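Local coordinates for glycoside hydrolase, GH17 family (Formosa sp. Hel1_33_131, PDB 6FCG), which probably cleaves internal beta-1,3-glucosidic bonds of the algal storage glucan laminarin, as an endo-acting glycoside hydrolase, at residues T39-L44 with K203-I207; Q65-L71 with L93-I99; E73-I77 with L395-G399; Y243-T248 with T306-S310; N251-G256 with M274-Y280. One frame throughout, in Å; residues are numbered along the deposited sequence.

Interaction 1 (T39-L44 with K203-I207)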
# COMPACT_ATOMS: atom_id res chain seq x y z
N THR A 39 11.35 -56.38 -4.47
CA THR A 39 9.90 -56.02 -4.27
C THR A 39 9.63 -54.66 -3.57
O THR A 39 10.52 -54.11 -2.91
CB THR A 39 9.24 -57.20 -3.52
OG1 THR A 39 8.33 -57.85 -4.39
CG2 THR A 39 8.50 -56.83 -2.27
N ALA A 40 8.42 -54.11 -3.69
CA ALA A 40 8.10 -52.81 -3.03
C ALA A 40 8.29 -52.83 -1.51
O ALA A 40 8.86 -51.90 -0.94
CB ALA A 40 6.70 -52.37 -3.36
N LYS A 41 7.82 -53.90 -0.89
CA LYS A 41 8.10 -54.19 0.53
C LYS A 41 9.60 -54.13 0.92
O LYS A 41 9.93 -53.70 1.99
CB LYS A 41 7.49 -55.54 0.91
CG LYS A 41 7.43 -55.81 2.41
CD LYS A 41 6.56 -57.04 2.72
CE LYS A 41 7.26 -58.05 3.66
NZ LYS A 41 7.02 -57.71 5.08
N ASP A 42 10.50 -54.56 0.04
CA ASP A 42 11.95 -54.50 0.31
C ASP A 42 12.51 -53.09 0.14
O ASP A 42 13.45 -52.71 0.81
CB ASP A 42 12.73 -55.44 -0.63
CG ASP A 42 12.26 -56.90 -0.58
OD1 ASP A 42 12.08 -57.44 0.55
OD2 ASP A 42 12.11 -57.52 -1.68
N ILE A 43 11.96 -52.35 -0.81
CA ILE A 43 12.51 -51.07 -1.27
C ILE A 43 12.06 -49.88 -0.41
O ILE A 43 12.87 -49.01 -0.05
CB ILE A 43 12.07 -50.83 -2.73
CG1 ILE A 43 12.81 -51.79 -3.63
CG2 ILE A 43 12.34 -49.38 -3.16
CD1 ILE A 43 12.27 -51.82 -5.04
N LEU A 44 10.77 -49.82 -0.12
CA LEU A 44 10.23 -48.67 0.55
C LEU A 44 10.69 -48.67 2.00
O LEU A 44 10.62 -49.69 2.69
CB LEU A 44 8.71 -48.64 0.44
CG LEU A 44 8.14 -48.49 -0.98
CD1 LEU A 44 6.62 -48.59 -0.95
CD2 LEU A 44 8.57 -47.20 -1.63
N LYS A 203 1.49 -60.42 -7.22
CA LYS A 203 0.99 -60.26 -5.85
C LYS A 203 1.85 -59.34 -5.00
O LYS A 203 1.37 -58.85 -3.97
CB LYS A 203 0.76 -61.61 -5.20
CG LYS A 203 -0.59 -62.17 -5.61
CD LYS A 203 -0.80 -63.56 -5.09
CE LYS A 203 -2.13 -64.16 -5.56
NZ LYS A 203 -2.18 -65.53 -4.98
N ASP A 204 3.10 -59.12 -5.41
CA ASP A 204 4.01 -58.20 -4.72
C ASP A 204 3.98 -56.72 -5.16
O ASP A 204 4.68 -55.89 -4.57
CB ASP A 204 5.43 -58.72 -4.86
CG ASP A 204 5.66 -60.04 -4.13
OD1 ASP A 204 5.27 -60.15 -2.95
OD2 ASP A 204 6.28 -60.95 -4.73
N LEU A 205 3.17 -56.42 -6.17
CA LEU A 205 2.95 -55.07 -6.65
C LEU A 205 2.11 -54.33 -5.65
O LEU A 205 1.04 -54.80 -5.26
CB LEU A 205 2.22 -55.07 -8.00
CG LEU A 205 1.93 -53.73 -8.65
CD1 LEU A 205 3.18 -53.12 -9.21
CD2 LEU A 205 0.89 -53.87 -9.73
N TRP A 206 2.59 -53.19 -5.18
CA TRP A 206 1.91 -52.45 -4.14
C TRP A 206 1.03 -51.37 -4.75
O TRP A 206 1.42 -50.71 -5.71
CB TRP A 206 2.92 -51.90 -3.12
CG TRP A 206 3.16 -52.82 -1.95
CD1 TRP A 206 2.85 -54.15 -1.89
CD2 TRP A 206 3.77 -52.50 -0.70
NE1 TRP A 206 3.22 -54.66 -0.68
CE2 TRP A 206 3.80 -53.68 0.07
CE3 TRP A 206 4.29 -51.33 -0.15
CZ2 TRP A 206 4.32 -53.73 1.35
CZ3 TRP A 206 4.82 -51.37 1.13
CH2 TRP A 206 4.83 -52.57 1.86
N ILE A 207 -0.16 -51.17 -4.16
CA ILE A 207 -1.10 -50.18 -4.63
C ILE A 207 -1.27 -49.12 -3.57
O ILE A 207 -1.35 -49.42 -2.38
CB ILE A 207 -2.46 -50.81 -4.93
CG1 ILE A 207 -2.29 -52.07 -5.79
CG2 ILE A 207 -3.36 -49.80 -5.64
CD1 ILE A 207 -1.65 -51.85 -7.15
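W206 dominates this contact. It buries more surface than any other residue here, and its indole packs against the short helix 40-43. A40 C and K41 CA sit over one ring face. K41 CB comes to 3.7 Å from W206 CZ2, while the end of the lysine chain leads away. A40 points its methyl at the strand, with A40 CB 3.8 Å from W206 CB. At the far end of the helix, L44 CD1 reaches W206 CE3 at 3.7 Å.

D204 and T39 form the second part of the contact, at the start of the helix. T39 OG1 lies only 3.1 Å from D204 CB, a close van der Waals approach. T39 occupies the N-cap position but makes no cap with its side chain. Instead its backbone is tied to the first turn, with T39 N donating to D42 OD2 at 3.1 Å. The bond from L44 N to A40 O, 2.9 Å, closes the other end.

W206 begins strand 206-212 and pairs through its backbone with K162 and I164 of strand 161-168. A40 also touches V163. The helix therefore lies against the N-terminal ends of neighbouring barrel strands, the end of a TIM barrel remote from the catalytic mouth. The contact is held by shape and apolar surface. None of these polar bonds joins 39-44 to 203-207; those within 39-44 shape the helix.

Interaction 2 (Q65-L71 with L93-I99)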
# COMPACT_ATOMS: atom_id res chain seq x y z
N GLN A 65 8.03 -33.48 -25.64
CA GLN A 65 8.42 -34.70 -24.92
C GLN A 65 9.92 -34.92 -24.98
O GLN A 65 10.51 -34.81 -26.04
CB GLN A 65 7.74 -35.94 -25.51
CG GLN A 65 6.25 -36.03 -25.20
CD GLN A 65 5.97 -36.28 -23.73
OE1 GLN A 65 6.75 -36.94 -23.03
NE2 GLN A 65 4.87 -35.73 -23.22
N PRO A 66 10.55 -35.22 -23.84
CA PRO A 66 11.95 -35.56 -23.95
C PRO A 66 12.13 -36.91 -24.67
O PRO A 66 11.26 -37.77 -24.60
CB PRO A 66 12.39 -35.64 -22.49
CG PRO A 66 11.18 -36.12 -21.77
CD PRO A 66 10.02 -35.49 -22.50
N SER A 67 13.23 -37.05 -25.37
CA SER A 67 13.57 -38.30 -26.06
C SER A 67 14.09 -39.35 -25.06
O SER A 67 14.52 -39.01 -23.96
CB SER A 67 14.64 -38.03 -27.13
OG SER A 67 15.91 -37.76 -26.54
N ILE A 68 14.09 -40.60 -25.49
CA ILE A 68 14.69 -41.69 -24.73
C ILE A 68 16.17 -41.41 -24.42
O ILE A 68 16.60 -41.66 -23.31
CB ILE A 68 14.45 -43.06 -25.45
CG1 ILE A 68 12.98 -43.48 -25.29
CG2 ILE A 68 15.32 -44.17 -24.86
CD1 ILE A 68 12.38 -44.09 -26.54
N GLU A 69 16.91 -40.85 -25.39
CA GLU A 69 18.32 -40.47 -25.23
C GLU A 69 18.43 -39.44 -24.05
O GLU A 69 19.25 -39.61 -23.12
CB GLU A 69 18.94 -39.95 -26.66
CG GLU A 69 19.17 -41.09 -27.69
CD GLU A 69 18.02 -41.36 -28.68
OE1 GLU A 69 16.84 -41.43 -28.23
OE2 GLU A 69 18.29 -41.57 -29.90
N GLU A 70 17.55 -38.43 -24.05
CA GLU A 70 17.52 -37.41 -22.98
C GLU A 70 17.17 -38.00 -21.59
O GLU A 70 17.84 -37.71 -20.60
CB GLU A 70 16.58 -36.27 -23.34
CG GLU A 70 17.09 -35.39 -24.46
CD GLU A 70 16.07 -34.36 -24.99
OE1 GLU A 70 14.85 -34.62 -25.00
OE2 GLU A 70 16.50 -33.28 -25.42
N LEU A 71 16.18 -38.87 -21.55
CA LEU A 71 15.83 -39.53 -20.31
C LEU A 71 16.95 -40.40 -19.74
O LEU A 71 17.11 -40.47 -18.52
CB LEU A 71 14.55 -40.35 -20.48
CG LEU A 71 13.30 -39.54 -20.88
CD1 LEU A 71 12.20 -40.49 -21.33
CD2 LEU A 71 12.83 -38.64 -19.75
N LEU A 93 0.35 -39.10 -21.29
CA LEU A 93 1.37 -38.68 -22.18
C LEU A 93 2.41 -39.78 -22.19
O LEU A 93 2.45 -40.61 -21.30
CB LEU A 93 1.95 -37.33 -21.71
CG LEU A 93 0.94 -36.16 -21.59
CD1 LEU A 93 1.61 -34.87 -21.11
CD2 LEU A 93 0.18 -35.88 -22.90
N ALA A 94 3.27 -39.74 -23.19
CA ALA A 94 4.28 -40.79 -23.46
C ALA A 94 5.41 -40.87 -22.42
O ALA A 94 6.08 -41.89 -22.32
CB ALA A 94 4.89 -40.56 -24.83
N HIS A 95 5.63 -39.75 -21.72
CA HIS A 95 6.72 -39.57 -20.78
C HIS A 95 7.05 -40.78 -19.87
O HIS A 95 8.18 -41.22 -19.81
CB HIS A 95 6.41 -38.30 -19.99
CG HIS A 95 7.38 -37.97 -18.90
ND1 HIS A 95 7.08 -38.09 -17.56
CD2 HIS A 95 8.62 -37.45 -18.96
CE1 HIS A 95 8.11 -37.70 -16.84
NE2 HIS A 95 9.06 -37.32 -17.66
N THR A 96 6.06 -41.33 -19.17
CA THR A 96 6.31 -42.40 -18.22
C THR A 96 6.74 -43.67 -18.93
O THR A 96 7.64 -44.36 -18.48
CB THR A 96 5.04 -42.67 -17.40
OG1 THR A 96 4.80 -41.51 -16.58
CG2 THR A 96 5.14 -43.94 -16.56
N SER A 97 6.04 -43.98 -20.00
CA SER A 97 6.36 -45.10 -20.87
C SER A 97 7.78 -44.97 -21.41
O SER A 97 8.53 -45.95 -21.47
CB SER A 97 5.31 -45.14 -22.00
OG SER A 97 5.69 -46.00 -23.04
N ASN A 98 8.17 -43.78 -21.81
CA ASN A 98 9.52 -43.57 -22.30
C ASN A 98 10.59 -43.71 -21.20
O ASN A 98 11.71 -44.13 -21.51
CB ASN A 98 9.65 -42.24 -23.03
CG ASN A 98 8.85 -42.23 -24.31
OD1 ASN A 98 8.70 -43.25 -24.97
ND2 ASN A 98 8.38 -41.08 -24.69
N ILE A 99 10.25 -43.39 -19.95
CA ILE A 99 11.20 -43.57 -18.86
C ILE A 99 11.45 -45.05 -18.67
O ILE A 99 12.59 -45.48 -18.50
CB ILE A 99 10.72 -42.91 -17.57
CG1 ILE A 99 10.64 -41.38 -17.80
CG2 ILE A 99 11.69 -43.18 -16.42
CD1 ILE A 99 9.89 -40.62 -16.73
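Two neighbouring outer helices of the TIM barrel, 68-80 and 95-109, meet here near their N-terminal ends. The first opens with a capping box. S67 OG accepts from E70 N at 3.1 Å, and S67 N donates to E70 OE1 at 2.9 Å. This pair faces away from the second helix; L71 and I68 are the residues of this helix that meet 93-99. L71 is the main apolar residue. L71 CD1 packs 3.5 Å from N98 CB and 4.0 Å from I99 CG1. I68 CG1 lies 4.0 Å from N98 O.

Before the helix, Q65 lies along the start of the other segment. Q65 NE2 is 3.7 Å from L93 CB and is hydrogen-bonded to Y57 OH. Q65 OE1 approaches H95 N at 3.3 Å, but the angle is too poor for a hydrogen bond. P66 CG touches the edge of the H95 ring at CD2, 4.0 Å away. That ring also stacks with Y57, and its NE2 is bonded to G56 N. The loop after strand 50-53 is thus tied to both helix starts. Strand 83-87 runs between the two helices in sequence, an alpha-beta-alpha succession typical of the (beta/alpha)8 barrel.

Interaction 3 (E73-I77 with L395-G399)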
# COMPACT_ATOMS: atom_id res chain seq x y z
N GLU A 73 20.20 -39.84 -20.06
CA GLU A 73 21.06 -38.85 -19.41
C GLU A 73 20.64 -38.64 -17.94
O GLU A 73 21.47 -38.77 -17.03
CB GLU A 73 21.05 -37.53 -20.18
CG GLU A 73 21.79 -37.54 -21.51
CD GLU A 73 21.66 -36.24 -22.32
OE1 GLU A 73 20.65 -35.51 -22.18
OE2 GLU A 73 22.60 -35.92 -23.08
N ASP A 74 19.35 -38.41 -17.71
CA ASP A 74 18.82 -38.17 -16.35
C ASP A 74 18.97 -39.37 -15.45
O ASP A 74 19.38 -39.26 -14.30
CB ASP A 74 17.34 -37.77 -16.39
CG ASP A 74 17.11 -36.43 -17.04
OD1 ASP A 74 18.10 -35.75 -17.38
OD2 ASP A 74 15.94 -36.03 -17.27
N MET A 75 18.63 -40.53 -15.99
CA MET A 75 18.73 -41.75 -15.24
C MET A 75 20.16 -41.99 -14.78
O MET A 75 20.36 -42.39 -13.63
CB MET A 75 18.25 -42.95 -16.05
CG MET A 75 16.77 -42.99 -16.41
SD MET A 75 15.59 -42.83 -15.07
CE MET A 75 15.26 -41.05 -15.12
N LYS A 76 21.13 -41.74 -15.66
CA LYS A 76 22.53 -41.94 -15.29
C LYS A 76 22.93 -41.01 -14.15
O LYS A 76 23.55 -41.46 -13.18
CB LYS A 76 23.48 -41.78 -16.48
CG LYS A 76 23.33 -42.83 -17.58
CD LYS A 76 24.57 -42.98 -18.45
CE LYS A 76 24.29 -43.51 -19.85
NZ LYS A 76 24.62 -42.56 -20.95
N ILE A 77 22.53 -39.73 -14.25
CA ILE A 77 22.75 -38.74 -13.21
C ILE A 77 22.13 -39.14 -11.86
O ILE A 77 22.78 -39.04 -10.79
CB ILE A 77 22.21 -37.35 -13.63
CG1 ILE A 77 23.04 -36.78 -14.75
CG2 ILE A 77 22.20 -36.37 -12.45
CD1 ILE A 77 22.31 -35.75 -15.58
N LEU A 395 29.43 -37.34 -17.03
CA LEU A 395 28.00 -37.28 -17.30
C LEU A 395 27.62 -35.93 -17.80
O LEU A 395 28.24 -34.92 -17.47
CB LEU A 395 27.22 -37.62 -16.03
CG LEU A 395 27.31 -39.10 -15.56
CD1 LEU A 395 26.41 -39.22 -14.33
CD2 LEU A 395 27.00 -40.19 -16.58
N THR A 396 26.54 -35.91 -18.54
CA THR A 396 26.13 -34.78 -19.34
C THR A 396 24.60 -34.63 -19.25
O THR A 396 23.91 -35.63 -19.14
CB THR A 396 26.67 -35.04 -20.78
OG1 THR A 396 27.66 -34.09 -21.10
CG2 THR A 396 25.58 -35.08 -21.92
N ARG A 397 24.09 -33.40 -19.29
CA ARG A 397 22.67 -33.16 -19.63
C ARG A 397 22.58 -32.15 -20.77
O ARG A 397 23.02 -31.02 -20.64
CB ARG A 397 21.86 -32.67 -18.40
CG ARG A 397 20.34 -32.85 -18.53
CD ARG A 397 19.63 -32.42 -17.27
NE ARG A 397 18.32 -31.76 -17.32
CZ ARG A 397 17.12 -32.31 -17.29
NH1 ARG A 397 16.93 -33.59 -17.36
NH2 ARG A 397 16.06 -31.53 -17.24
N GLY A 398 22.05 -32.60 -21.91
CA GLY A 398 21.85 -31.77 -23.12
C GLY A 398 23.14 -31.20 -23.69
O GLY A 398 23.15 -30.08 -24.16
N GLY A 399 24.24 -31.93 -23.57
CA GLY A 399 25.57 -31.41 -23.86
C GLY A 399 26.37 -30.76 -22.72
O GLY A 399 27.59 -30.64 -22.83
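A salt bridge joins D74 to R397, with D74 OD1 2.5 Å from R397 NH1. The distance is very short, and NH1 is crowded in the model, so its place is less sure. D74 OD1 also has a salt bridge to R58, and D74 OD2 bonds to Y54. R397 NE binds V375 O, and its guanidinium makes a cation-pi contact with F353.

The second polar link uses E73. G398 N donates to E73 OE1 at 3.2 Å with a nearly straight angle. The same carboxylate oxygen forms a salt bridge with R58, so R58 serves both acids. E73 OE2 lies 3.3 Å from T396 CG2, a close contact. G398 and G399 form the tight turn of a small beta hairpin between the weakly bonded strand 396-397 and strand 400-401. Their positive phi angles, 61° and 90°, suit a type I' turn and favour glycine. The hairpin packs against the face of helix 68-80 that carries E73, D74 and I77.

Around the charges the contact turns apolar. I77 CD1 comes to 4.2 Å from R397 CB. L395 CD1 sits 4.2 Å from I77 CG1, and L395 CD2 reaches K76 CB at 3.9 Å.

Interaction 4 (Y243-T248 with T306-S310)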
# COMPACT_ATOMS: atom_id res chain seq x y z
N TYR A 243 3.92 -30.05 2.88
CA TYR A 243 4.64 -28.92 2.27
C TYR A 243 4.79 -27.70 3.17
O TYR A 243 4.11 -26.69 3.00
CB TYR A 243 3.97 -28.53 0.95
CG TYR A 243 4.53 -29.25 -0.27
CD1 TYR A 243 5.72 -28.82 -0.86
CD2 TYR A 243 3.88 -30.37 -0.82
CE1 TYR A 243 6.24 -29.47 -1.96
CE2 TYR A 243 4.38 -31.03 -1.93
CZ TYR A 243 5.56 -30.58 -2.49
OH TYR A 243 6.09 -31.19 -3.60
N PRO A 244 5.72 -27.77 4.14
CA PRO A 244 6.03 -26.60 4.96
C PRO A 244 6.34 -25.35 4.12
O PRO A 244 5.89 -24.26 4.51
CB PRO A 244 7.27 -27.04 5.78
CG PRO A 244 7.36 -28.51 5.65
CD PRO A 244 6.33 -29.01 4.69
N MET A 245 7.10 -25.48 3.02
CA MET A 245 7.48 -24.31 2.22
C MET A 245 6.26 -23.48 1.87
O MET A 245 6.24 -22.28 2.06
CB MET A 245 8.21 -24.70 0.95
CG MET A 245 8.87 -23.51 0.25
SD MET A 245 8.60 -23.45 -1.53
CE MET A 245 6.85 -23.23 -1.68
N HIS A 246 5.23 -24.14 1.37
CA HIS A 246 3.99 -23.46 1.05
C HIS A 246 3.33 -22.84 2.27
O HIS A 246 2.78 -21.76 2.17
CB HIS A 246 3.02 -24.41 0.34
CG HIS A 246 3.44 -24.70 -1.06
ND1 HIS A 246 3.87 -25.94 -1.48
CD2 HIS A 246 3.53 -23.88 -2.14
CE1 HIS A 246 4.19 -25.88 -2.76
NE2 HIS A 246 3.99 -24.65 -3.18
N ASP A 247 3.37 -23.54 3.39
CA ASP A 247 2.77 -23.04 4.60
C ASP A 247 3.52 -21.87 5.21
O ASP A 247 2.91 -21.09 5.95
CB ASP A 247 2.50 -24.18 5.60
CG ASP A 247 1.32 -25.06 5.19
OD1 ASP A 247 0.52 -24.65 4.32
OD2 ASP A 247 1.14 -26.16 5.76
N THR A 248 4.78 -21.62 4.85
CA THR A 248 5.42 -20.33 5.22
C THR A 248 4.61 -19.08 4.77
O THR A 248 4.80 -17.98 5.32
CB THR A 248 6.83 -20.13 4.67
OG1 THR A 248 6.82 -20.06 3.24
CG2 THR A 248 7.73 -21.23 5.15
N THR A 306 7.40 -34.03 -0.93
CA THR A 306 7.69 -32.79 -0.22
C THR A 306 8.88 -32.12 -0.91
O THR A 306 9.66 -32.80 -1.57
CB THR A 306 7.97 -33.01 1.27
OG1 THR A 306 8.02 -31.74 1.93
CG2 THR A 306 9.31 -33.73 1.49
N GLY A 307 9.01 -30.82 -0.74
CA GLY A 307 10.05 -30.07 -1.42
C GLY A 307 10.11 -28.61 -1.01
O GLY A 307 9.21 -28.10 -0.37
N TRP A 308 11.20 -27.95 -1.38
CA TRP A 308 11.46 -26.57 -1.01
C TRP A 308 12.18 -25.85 -2.17
O TRP A 308 13.33 -26.13 -2.43
CB TRP A 308 12.31 -26.56 0.25
CG TRP A 308 12.37 -25.29 0.97
CD1 TRP A 308 13.05 -24.16 0.59
CD2 TRP A 308 11.74 -24.98 2.20
NE1 TRP A 308 12.88 -23.17 1.52
CE2 TRP A 308 12.07 -23.64 2.51
CE3 TRP A 308 10.93 -25.70 3.07
CZ2 TRP A 308 11.62 -23.02 3.66
CZ3 TRP A 308 10.48 -25.08 4.21
CH2 TRP A 308 10.83 -23.75 4.50
N ALA A 309 11.48 -24.95 -2.85
CA ALA A 309 12.01 -24.35 -4.06
C ALA A 309 13.16 -23.40 -3.81
O ALA A 309 13.26 -22.78 -2.73
CB ALA A 309 10.89 -23.66 -4.80
N SER A 310 14.04 -23.29 -4.79
CA SER A 310 15.23 -22.44 -4.69
C SER A 310 14.98 -21.01 -5.16
O SER A 310 15.87 -20.16 -5.01
CB SER A 310 16.38 -23.02 -5.49
OG SER A 310 16.09 -23.04 -6.88
O HOH W 1 8.27 -27.98 2.22
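Y243 comes first, at the N-cap position of helix 244-250. Its ring lies against the backbone of the other segment. T306 CA stands over the ring face in a CH-pi contact, 4.1 Å from the centroid. Y243 CE1 is 3.3 Å from G307 N. Y243 OH bonds to E305 OE1, at the end of strand 301-305. In GH17 enzymes the nucleophile is expected at the end of the seventh strand, so this tyrosine probably lies at the active site.

P244 follows. P244 CB meets the edge of the W308 indole at CZ3, 4.1 Å away.

M245 covers the most surface on this segment. M245 CB lies 3.6 Å from W308 CE3, and M245 CG sits 3.9 Å from the centroid of the five-membered ring, over its face. The sulfur adds a Met-aromatic contact, and A309 N makes a weak hydrogen bond to M245 SD at 3.5 Å. A water accepts from M245 N at 2.9 Å and donates to G307 O at 2.8 Å.

T248 ends the walk, with CG2 4.0 Å from W308 CH2. T248 OG1 donates back to M245 O at 2.6 Å. The contact rests on pi faces, sulfur and one bridging water, so direct polar linkage is slight and close fit does most of the work.

Interaction 5 (N251-G256 with M274-Y280)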
# COMPACT_ATOMS: atom_id res chain seq x y z
N ASN A 251 0.08 -20.81 6.21
CA ASN A 251 -0.10 -21.04 7.62
C ASN A 251 1.22 -20.82 8.35
O ASN A 251 1.89 -21.75 8.80
CB ASN A 251 -0.68 -22.43 7.90
CG ASN A 251 -0.89 -22.68 9.40
OD1 ASN A 251 -1.13 -21.72 10.19
ND2 ASN A 251 -0.77 -23.94 9.81
N PRO A 252 1.58 -19.54 8.51
CA PRO A 252 2.95 -19.16 8.87
C PRO A 252 3.33 -19.17 10.34
O PRO A 252 4.42 -18.69 10.67
CB PRO A 252 3.06 -17.75 8.29
CG PRO A 252 1.68 -17.21 8.34
CD PRO A 252 0.73 -18.38 8.21
N ILE A 253 2.51 -19.75 11.21
CA ILE A 253 2.72 -19.63 12.67
C ILE A 253 4.05 -20.26 13.14
O ILE A 253 4.63 -19.81 14.11
CB ILE A 253 1.50 -20.12 13.50
CG1 ILE A 253 0.24 -19.21 13.37
CG2 ILE A 253 1.83 -20.18 14.99
CD1 ILE A 253 -0.16 -18.65 12.00
N PHE A 254 4.56 -21.23 12.39
CA PHE A 254 5.83 -21.93 12.66
C PHE A 254 7.07 -21.24 12.07
O PHE A 254 8.20 -21.62 12.37
CB PHE A 254 5.75 -23.37 12.09
CG PHE A 254 5.93 -23.44 10.60
CD1 PHE A 254 7.20 -23.57 10.04
CD2 PHE A 254 4.84 -23.32 9.74
CE1 PHE A 254 7.37 -23.60 8.67
CE2 PHE A 254 5.01 -23.35 8.36
CZ PHE A 254 6.28 -23.49 7.83
N TRP A 255 6.86 -20.27 11.19
CA TRP A 255 7.93 -19.74 10.34
C TRP A 255 8.35 -18.34 10.78
O TRP A 255 7.53 -17.41 10.79
CB TRP A 255 7.44 -19.69 8.89
CG TRP A 255 8.42 -19.14 7.92
CD1 TRP A 255 8.30 -17.98 7.23
CD2 TRP A 255 9.65 -19.71 7.54
NE1 TRP A 255 9.38 -17.79 6.46
CE2 TRP A 255 10.23 -18.84 6.63
CE3 TRP A 255 10.33 -20.86 7.90
CZ2 TRP A 255 11.48 -19.09 6.04
CZ3 TRP A 255 11.56 -21.11 7.32
CH2 TRP A 255 12.12 -20.23 6.41
N GLY A 256 9.60 -18.20 11.16
CA GLY A 256 10.17 -16.92 11.48
C GLY A 256 11.40 -16.99 12.34
O GLY A 256 11.96 -18.07 12.59
N MET A 274 14.64 -23.37 10.00
CA MET A 274 14.52 -24.51 9.14
C MET A 274 14.23 -25.81 9.90
O MET A 274 13.50 -26.66 9.40
CB MET A 274 15.75 -24.68 8.25
CG MET A 274 15.88 -23.64 7.14
SD MET A 274 14.36 -23.34 6.22
CE MET A 274 14.21 -24.91 5.38
N ASN A 275 14.76 -25.95 11.11
CA ASN A 275 14.37 -27.06 11.95
C ASN A 275 12.88 -27.07 12.28
O ASN A 275 12.25 -28.12 12.30
CB ASN A 275 15.19 -27.13 13.23
CG ASN A 275 14.95 -28.43 13.97
OD1 ASN A 275 15.56 -29.46 13.66
ND2 ASN A 275 14.05 -28.41 14.95
N ARG A 276 12.31 -25.90 12.52
CA ARG A 276 10.87 -25.82 12.74
C ARG A 276 10.07 -26.31 11.51
O ARG A 276 9.00 -26.91 11.67
CB ARG A 276 10.42 -24.41 13.16
CG ARG A 276 10.49 -24.13 14.66
CD ARG A 276 9.85 -22.77 15.00
NE ARG A 276 10.66 -21.66 14.49
CZ ARG A 276 11.64 -21.04 15.16
NH1 ARG A 276 11.96 -21.37 16.40
NH2 ARG A 276 12.32 -20.05 14.57
N ALA A 277 10.58 -26.02 10.31
CA ALA A 277 9.96 -26.45 9.07
C ALA A 277 9.97 -27.96 8.94
O ALA A 277 8.99 -28.57 8.49
CB ALA A 277 10.67 -25.81 7.89
N LYS A 278 11.10 -28.57 9.29
CA LYS A 278 11.20 -30.02 9.30
C LYS A 278 10.21 -30.62 10.29
O LYS A 278 9.45 -31.51 9.97
CB LYS A 278 12.62 -30.45 9.67
CG LYS A 278 12.80 -31.92 10.00
CD LYS A 278 13.61 -32.04 11.27
CE LYS A 278 14.09 -33.47 11.43
NZ LYS A 278 14.75 -33.73 12.74
N THR A 279 10.20 -30.10 11.50
CA THR A 279 9.31 -30.59 12.53
C THR A 279 7.84 -30.49 12.17
O THR A 279 7.02 -31.34 12.55
CB THR A 279 9.63 -29.75 13.79
OG1 THR A 279 10.71 -30.38 14.50
CG2 THR A 279 8.44 -29.55 14.67
N TYR A 280 7.50 -29.41 11.47
CA TYR A 280 6.15 -29.20 11.00
C TYR A 280 5.71 -30.34 10.08
O TYR A 280 4.60 -30.84 10.19
CB TYR A 280 6.12 -27.87 10.27
CG TYR A 280 4.77 -27.39 9.84
CD1 TYR A 280 3.95 -26.71 10.74
CD2 TYR A 280 4.34 -27.58 8.55
CE1 TYR A 280 2.71 -26.24 10.35
CE2 TYR A 280 3.10 -27.12 8.13
CZ TYR A 280 2.29 -26.45 9.03
OH TYR A 280 1.05 -26.00 8.60
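Residues 251-256 form an irregular loop after helix 244-250, while 274-280 is a regular part of helix 266-294. The nearest CA atoms are those of F254 and R276, 6.4 Å apart. Within the loop, W255 N bonds to P252 O at 3.0 Å. At phi/psi 159°/-174° a CB on G256 would jam against W255 O, so glycine is called for.

R276 NH2 donates to G256 O at 2.8 Å, and R276 NE makes a weak bond to F254 O at 3.2 Å. NH2 also has a salt bridge to E261. In the fold, this loop belongs to the beta-alpha-beta crossover from strand 238-241 through helix 266-294 to strand 301-305.

F254 stacks face to face on Y280, with ring centroids 4.3 Å apart and planes at 25°. F254 CE1 touches A277 CB at 4.0 Å. N251 ND2 donates to Y280 OH at 3.0 Å, and that hydroxyl is also bonded to D247. M274 SD meets the edge of the W255 ring, 3.7 Å from CZ3.

Overall arrangement
The contacts fall into two groups and one outlier. Interactions 4 and 5 touch, with centres about 10 Å apart. D247 OD2 and Y280 OH, 2.9 Å apart, probably share a hydrogen bond, and T248 CG2 packs on W255 CD2 at 3.4 Å. Interactions 2 and 3 share helix 68-80, with centres about 13 Å apart, and meet where I99 CG2 lies 4.1 Å from M75 SD. The centres of interactions 2 and 4 are about 27 Å apart, on opposite sides of the chain's centre. Interaction 1 stands alone, its centre about 29 Å from that of interaction 4. Interaction 4 reaches E305 and so lies nearest the probable active site.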